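Local structure of L-lysine 6-monooxygenase involved in desferrioxamine biosynthesis (Erwinia amylovora CFBP1430, 5O8R) at residues Glu174-Ser179 against Leu336-Gly341; Pro166-Pro171 against Thr306-Leu311. The protein catalyses the NADPH- and FAD-dependent N6-hydroxylation of L-lysine, a step in the biosynthesis of the siderophore desferrioxamine. All coordinates share one frame; numbering follows the deposited sequence.

Running from the N terminus, the chain passes through the turn at 166-171, then 174-179, which carries the short edge strand 177-178, then strand 303-311, and finally 336-341. The segments therefore alternate: contact 2 closes its loop from 166-171 to 306-311 after contact 1 has opened, and contact 1 closes later, so the two loops cross instead of nesting. Contact 1 joins an outermost strand of the five-stranded parallel sheet to its neighbour beside NADP; contact 2 lays the preceding turn against the three-stranded antiparallel sheet. Their centres are about 11 Å apart, and they meet directly where Met338 SD lies 3.6 Å from Pro166 CD and where Arg175 makes a cation-pi contact with Trp310.

Contact 1: Glu174-Ser179 against Leu336-Gly341; sequences ERFVHS and LVMATG. With NAP (NADP nicotinamide-adenine-dinucleotide phosphate), chain D.
Phe176 and Met338 meet with the methyl CE over the centre of the phenyl ring, 3.8 Å from its centroid and 9° off the normal, a CH-pi contact. Met338 gets there with CG anti to the backbone N and bends at chi2 and chi3 that point CE onto the ring, with SD behind it, 5.2 Å from the same centroid, a Met-aromatic contact. Phe176 CB also rests 3.8 Å from Leu336 CD2. The backbones pair as parallel strands: Val177 N donates to Leu336 O at 3.0 Å, and Met338 N returns a bond to Val177 O. This pairing adds strand 177-178 to the edge of the five-stranded parallel sheet of the Rossmann-like NADP domain, with Val177 and Val337 on one face and His178 and Met338 on the other. His178 CG is anti to the backbone N (chi1 -179°), which carries the ring alongside Met338 O toward Gly341; NE2 donates to a lone pair of Gly341 O, in the carbonyl plane at 2.8 Å, bent to 138° at the hydrogen. Its ND1 bonds Ser180 OG, so both ring nitrogens are engaged and the rotation is fixed. Ser179 OG reaches a water, at 2.8 Å, that donates to NADP O1N.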
loop_
_atom_site.group_PDB
_atom_site.type_symbol
_atom_site.label_atom_id
_atom_site.label_comp_id
_atom_site.label_asym_id
_atom_site.label_seq_id
_atom_site.Cartn_x
_atom_site.Cartn_y
_atom_site.Cartn_z
ATOM N N GLU A 174 29.377 29.806 -11.324
ATOM C CA GLU A 174 30.110 29.266 -12.448
ATOM C C GLU A 174 30.429 27.812 -12.119
ATOM O O GLU A 174 30.688 27.007 -13.006
ATOM C CB GLU A 174 31.443 30.045 -12.643
ATOM C CG GLU A 174 31.447 31.577 -12.346
ATOM C CD GLU A 174 31.046 32.499 -13.538
ATOM O OE1 GLU A 174 31.948 33.204 -14.076
ATOM O OE2 GLU A 174 29.837 32.559 -13.923
ATOM N N ARG A 175 30.426 27.485 -10.827
ATOM C CA ARG A 175 31.022 26.260 -10.316
ATOM C C ARG A 175 29.959 25.319 -9.755
ATOM O O ARG A 175 29.868 24.144 -10.171
ATOM C CB ARG A 175 32.030 26.621 -9.237
ATOM C CG ARG A 175 33.017 25.511 -8.946
ATOM C CD ARG A 175 34.017 25.927 -7.888
ATOM N NE ARG A 175 34.821 27.080 -8.282
ATOM C CZ ARG A 175 35.911 27.031 -9.040
ATOM N NH1 ARG A 175 36.348 25.864 -9.523
ATOM N NH2 ARG A 175 36.561 28.166 -9.328
ATOM N N PHE A 176 29.142 25.829 -8.831
ATOM C CA PHE A 176 28.000 25.064 -8.339
ATOM C C PHE A 176 26.961 24.920 -9.414
ATOM O O PHE A 176 26.907 25.744 -10.284
ATOM C CB PHE A 176 27.375 25.694 -7.104
ATOM C CG PHE A 176 26.425 26.816 -7.380
ATOM C CD1 PHE A 176 25.228 26.594 -8.019
ATOM C CD2 PHE A 176 26.690 28.081 -6.881
ATOM C CE1 PHE A 176 24.343 27.624 -8.224
ATOM C CE2 PHE A 176 25.802 29.124 -7.051
ATOM C CZ PHE A 176 24.621 28.899 -7.732
ATOM N N VAL A 177 26.099 23.907 -9.307
ATOM C CA VAL A 177 25.104 23.608 -10.329
ATOM C C VAL A 177 23.727 23.635 -9.708
ATOM O O VAL A 177 23.473 22.954 -8.740
ATOM C CB VAL A 177 25.419 22.299 -11.109
ATOM C CG1 VAL A 177 26.875 21.932 -10.984
ATOM C CG2 VAL A 177 24.574 21.110 -10.709
ATOM N N HIS A 178 22.844 24.474 -10.238
ATOM C CA HIS A 178 21.457 24.530 -9.760
ATOM C C HIS A 178 20.756 23.274 -10.226
ATOM O O HIS A 178 21.244 22.553 -11.107
ATOM C CB HIS A 178 20.763 25.767 -10.274
ATOM C CG HIS A 178 19.343 25.927 -9.825
ATOM N ND1 HIS A 178 18.281 25.369 -10.513
ATOM C CD2 HIS A 178 18.806 26.635 -8.794
ATOM C CE1 HIS A 178 17.151 25.713 -9.911
ATOM N NE2 HIS A 178 17.442 26.480 -8.865
ATOM N N SER A 179 19.658 22.964 -9.571
ATOM C CA SER A 179 19.053 21.682 -9.759
ATOM C C SER A 179 18.651 21.511 -11.203
ATOM O O SER A 179 18.785 20.406 -11.749
ATOM C CB SER A 179 17.924 21.483 -8.765
ATOM O OG SER A 179 17.013 22.552 -8.780
ATOM N N LEU A 336 28.439 20.730 -5.497
ATOM C CA LEU A 336 27.398 21.480 -4.823
ATOM C C LEU A 336 26.168 21.634 -5.737
ATOM O O LEU A 336 26.258 22.263 -6.766
ATOM C CB LEU A 336 27.906 22.831 -4.390
ATOM C CG LEU A 336 26.774 23.661 -3.857
ATOM C CD1 LEU A 336 26.130 22.989 -2.664
ATOM C CD2 LEU A 336 27.313 24.990 -3.406
ATOM N N VAL A 337 25.035 21.037 -5.356
ATOM C CA VAL A 337 23.820 21.071 -6.131
ATOM C C VAL A 337 22.922 21.943 -5.334
ATOM O O VAL A 337 22.625 21.634 -4.180
ATOM C CB VAL A 337 23.200 19.695 -6.301
ATOM C CG1 VAL A 337 21.855 19.796 -6.970
ATOM C CG2 VAL A 337 24.118 18.812 -7.143
ATOM N N MET A 338 22.529 23.058 -5.942
ATOM C CA MET A 338 21.798 24.078 -5.258
ATOM C C MET A 338 20.317 23.914 -5.643
ATOM O O MET A 338 19.889 24.330 -6.698
ATOM C CB MET A 338 22.351 25.399 -5.672
ATOM C CG MET A 338 21.778 26.507 -4.826
ATOM S SD MET A 338 22.734 26.772 -3.341
ATOM C CE MET A 338 24.341 27.087 -4.056
ATOM N N ALA A 339 19.544 23.281 -4.764
ATOM C CA ALA A 339 18.212 22.762 -5.082
ATOM C C ALA A 339 17.247 23.664 -4.370
ATOM O O ALA A 339 16.392 23.224 -3.583
ATOM C CB ALA A 339 18.087 21.304 -4.615
ATOM N N THR A 340 17.391 24.944 -4.673
ATOM C CA THR A 340 16.778 26.027 -3.885
ATOM C C THR A 340 15.601 26.660 -4.569
ATOM O O THR A 340 15.049 27.639 -4.061
ATOM C CB THR A 340 17.808 27.126 -3.564
ATOM O OG1 THR A 340 18.545 27.478 -4.749
ATOM C CG2 THR A 340 18.771 26.600 -2.556
ATOM N N GLY A 341 15.214 26.106 -5.714
ATOM C CA GLY A 341 13.952 26.459 -6.317
ATOM C C GLY A 341 13.943 27.474 -7.447
ATOM O O GLY A 341 14.878 27.530 -8.268
HETATM P PA NAP D . 11.484 24.386 -3.160
HETATM O O1A NAP D . 11.136 25.872 -3.394
HETATM O O2A NAP D . 10.655 23.506 -2.206
HETATM O O5B NAP D . 13.040 24.172 -2.790
HETATM C C5B NAP D . 13.622 25.121 -1.910
HETATM C C4B NAP D . 14.381 24.436 -0.808
HETATM O O4B NAP D . 15.548 25.227 -0.779
HETATM C C3B NAP D . 13.650 24.479 0.554
HETATM O O3B NAP D . 13.854 23.310 1.412
HETATM C C2B NAP D . 14.215 25.798 1.071
HETATM O O2B NAP D . 14.086 25.986 2.499
HETATM C C1B NAP D . 15.645 25.697 0.544
HETATM N N9A NAP D . 16.434 26.951 0.653
HETATM C C8A NAP D . 16.227 28.201 0.144
HETATM N N7A NAP D . 17.230 29.046 0.568
HETATM C C5A NAP D . 18.054 28.310 1.327
HETATM C C6A NAP D . 19.274 28.527 2.090
HETATM N N6A NAP D . 19.781 29.743 2.055
HETATM N N1A NAP D . 19.844 27.511 2.793
HETATM C C2A NAP D . 19.325 26.251 2.796
HETATM N N3A NAP D . 18.187 25.944 2.117
HETATM C C4A NAP D . 17.537 26.930 1.392
HETATM O O3 NAP D . 11.411 23.849 -4.685
HETATM P PN NAP D . 12.083 22.597 -5.443
HETATM O O1N NAP D . 12.644 23.185 -6.703
HETATM O O2N NAP D . 13.022 21.759 -4.501
HETATM O O5D NAP D . 10.724 21.838 -5.946
HETATM C C5D NAP D . 9.407 22.061 -5.388
HETATM C C4D NAP D . 8.685 23.267 -6.018
HETATM O O4D NAP D . 8.453 22.867 -7.357
HETATM C C3D NAP D . 7.337 23.637 -5.347
HETATM O O3D NAP D . 7.096 25.045 -5.066
HETATM C C2D NAP D . 6.287 23.075 -6.283
HETATM O O2D NAP D . 5.353 24.071 -6.737
HETATM C C1D NAP D . 7.086 22.470 -7.461
HETATM N N1N NAP D . 7.012 21.003 -7.646
HETATM C C2N NAP D . 8.020 20.382 -8.331
HETATM C C3N NAP D . 7.939 19.002 -8.569
HETATM C C7N NAP D . 8.996 18.240 -9.292
HETATM O O7N NAP D . 8.638 17.312 -10.045
HETATM N N7N NAP D . 10.259 18.604 -9.040
HETATM C C4N NAP D . 6.841 18.271 -8.113
HETATM C C5N NAP D . 5.830 18.925 -7.418
HETATM C C6N NAP D . 5.930 20.295 -7.208
HETATM P P2B NAP D . 12.682 26.425 3.173
HETATM O O1X NAP D . 13.093 27.058 4.506
HETATM O O2X NAP D . 11.858 25.146 3.281
HETATM O O3X NAP D . 12.081 27.386 2.164
HETATM O O HOH W 1 15.328 23.470 -6.750
#

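Contact 2: Pro166-Pro171 against Thr306-Leu311; sequences PACSQP and TDMRWL
Cys168 and Ser169 lie on a short 3-10 turn set against strand 303-311, with Cys168 CA 5.6 Å from Asp307 CA and no hydrogen bond between the two segments. The strand is an outermost member of the three-stranded antiparallel sheet, and it carries a classic beta bulge here, Thr306 and Asp307 both facing Lys319. Cys168 makes the closest approach, its CB standing 3.3 Å from Thr306 O. Chi1 of 86° tucks SG back over its own backbone, flanked by N and C, and lays it alongside the Thr306 peptide, 4.0 Å from Thr306 C. Met308 extends from the strand toward the turn: its CG sits 3.7 Å from Cys168 O, and further along the side chain SD lies against CB of Ser169. Phe316 of the adjacent strand and Leu336 of contact 1 also touch Met308, so this side chain bridges the two sheets. Leu305, just before the segment, binds NADP, which places the contact beside the cofactor site. The Ser169 hydroxyl is turned back to its own segment, where Pro166 O accepts two bonds, from Ser169 N at 2.9 Å and, in its carbonyl plane, from Ser169 OG at 2.8 Å.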
loop_
_atom_site.group_PDB
_atom_site.type_symbol
_atom_site.label_atom_id
_atom_site.label_comp_id
_atom_site.label_asym_id
_atom_site.label_seq_id
_atom_site.Cartn_x
_atom_site.Cartn_y
_atom_site.Cartn_z
ATOM N N PRO A 166 20.562 31.249 -3.437
ATOM C CA PRO A 166 20.605 32.333 -2.430
ATOM C C PRO A 166 21.557 33.387 -2.861
ATOM O O PRO A 166 22.552 33.056 -3.491
ATOM C CB PRO A 166 21.154 31.656 -1.176
ATOM C CG PRO A 166 21.005 30.192 -1.425
ATOM C CD PRO A 166 21.048 29.967 -2.905
ATOM N N ALA A 167 21.248 34.629 -2.516
ATOM C CA ALA A 167 22.033 35.805 -2.916
ATOM C C ALA A 167 23.523 35.573 -2.754
ATOM O O ALA A 167 24.318 35.702 -3.707
ATOM C CB ALA A 167 21.615 36.998 -2.067
ATOM N N CYS A 168 23.876 35.142 -1.547
ATOM C CA CYS A 168 25.254 34.896 -1.188
ATOM C C CYS A 168 26.039 33.962 -2.165
ATOM O O CYS A 168 27.238 33.823 -2.033
ATOM C CB CYS A 168 25.291 34.348 0.234
ATOM S SG CYS A 168 25.077 32.571 0.272
ATOM N N SER A 169 25.394 33.369 -3.164
ATOM C CA SER A 169 26.048 32.440 -4.067
ATOM C C SER A 169 26.411 32.970 -5.462
ATOM O O SER A 169 27.148 32.290 -6.217
ATOM C CB SER A 169 25.201 31.148 -4.163
ATOM O OG SER A 169 24.061 31.274 -4.990
ATOM N N GLN A 170 25.917 34.168 -5.792
ATOM C CA GLN A 170 26.042 34.742 -7.157
ATOM C C GLN A 170 27.464 34.598 -7.753
ATOM O O GLN A 170 27.603 34.172 -8.881
ATOM C CB GLN A 170 25.543 36.232 -7.206
ATOM C CG GLN A 170 24.542 36.583 -8.339
ATOM C CD GLN A 170 23.209 35.784 -8.309
ATOM O OE1 GLN A 170 23.047 34.791 -9.035
ATOM N NE2 GLN A 170 22.256 36.223 -7.476
ATOM N N PRO A 171 28.515 34.941 -6.980
ATOM C CA PRO A 171 29.930 34.730 -7.355
ATOM C C PRO A 171 30.383 33.302 -7.719
ATOM O O PRO A 171 31.302 33.098 -8.492
ATOM C CB PRO A 171 30.691 35.200 -6.107
ATOM C CG PRO A 171 29.656 35.487 -5.061
ATOM C CD PRO A 171 28.441 35.842 -5.817
ATOM N N THR A 306 24.358 31.073 4.829
ATOM C CA THR A 306 24.600 32.527 4.976
ATOM C C THR A 306 25.779 33.087 4.129
ATOM O O THR A 306 25.654 34.166 3.552
ATOM C CB THR A 306 24.903 32.843 6.439
ATOM O OG1 THR A 306 26.008 32.032 6.880
ATOM C CG2 THR A 306 23.707 32.528 7.285
ATOM N N ASP A 307 26.898 32.359 4.069
ATOM C CA ASP A 307 28.037 32.707 3.214
ATOM C C ASP A 307 28.649 31.455 2.540
ATOM O O ASP A 307 28.424 30.345 2.964
ATOM C CB ASP A 307 29.080 33.472 4.035
ATOM C CG ASP A 307 29.440 34.823 3.408
ATOM O OD1 ASP A 307 29.042 35.849 3.999
ATOM O OD2 ASP A 307 30.083 34.859 2.322
ATOM N N MET A 308 29.417 31.654 1.507
ATOM C CA MET A 308 30.073 30.532 0.912
ATOM C C MET A 308 31.324 31.030 0.272
ATOM O O MET A 308 31.426 32.162 -0.112
ATOM C CB MET A 308 29.182 29.771 -0.035
ATOM C CG MET A 308 28.733 30.525 -1.236
ATOM S SD MET A 308 27.908 29.307 -2.210
ATOM C CE MET A 308 29.280 28.563 -3.043
ATOM N N ARG A 309 32.294 30.160 0.182
ATOM C CA ARG A 309 33.626 30.537 -0.357
ATOM C C ARG A 309 34.289 29.346 -1.047
ATOM O O ARG A 309 33.933 28.177 -0.820
ATOM C CB ARG A 309 34.539 31.101 0.724
ATOM C CG ARG A 309 34.041 32.451 1.259
ATOM C CD ARG A 309 34.909 33.153 2.330
ATOM N NE ARG A 309 34.309 34.388 2.814
ATOM C CZ ARG A 309 34.784 35.127 3.811
ATOM N NH1 ARG A 309 34.126 36.210 4.191
ATOM N NH2 ARG A 309 35.906 34.785 4.446
ATOM N N TRP A 310 35.205 29.641 -1.947
ATOM C CA TRP A 310 35.857 28.588 -2.669
ATOM C C TRP A 310 37.328 28.679 -2.313
ATOM O O TRP A 310 38.068 29.451 -2.857
ATOM C CB TRP A 310 35.593 28.657 -4.156
ATOM C CG TRP A 310 36.367 27.658 -4.923
ATOM C CD1 TRP A 310 37.492 27.892 -5.541
ATOM C CD2 TRP A 310 36.070 26.255 -5.152
ATOM N NE1 TRP A 310 37.963 26.752 -6.157
ATOM C CE2 TRP A 310 37.094 25.734 -5.938
ATOM C CE3 TRP A 310 35.036 25.404 -4.781
ATOM C CZ2 TRP A 310 37.135 24.404 -6.360
ATOM C CZ3 TRP A 310 35.085 24.053 -5.206
ATOM C CH2 TRP A 310 36.124 23.585 -5.986
ATOM N N LEU A 311 37.703 27.876 -1.337
ATOM C CA LEU A 311 39.090 27.608 -0.969
ATOM C C LEU A 311 40.017 27.164 -2.131
ATOM O O LEU A 311 39.651 26.334 -3.019
ATOM C CB LEU A 311 39.132 26.515 0.102
ATOM C CG LEU A 311 38.142 26.680 1.262
ATOM C CD1 LEU A 311 38.062 25.387 2.065
ATOM C CD2 LEU A 311 38.467 27.893 2.122
#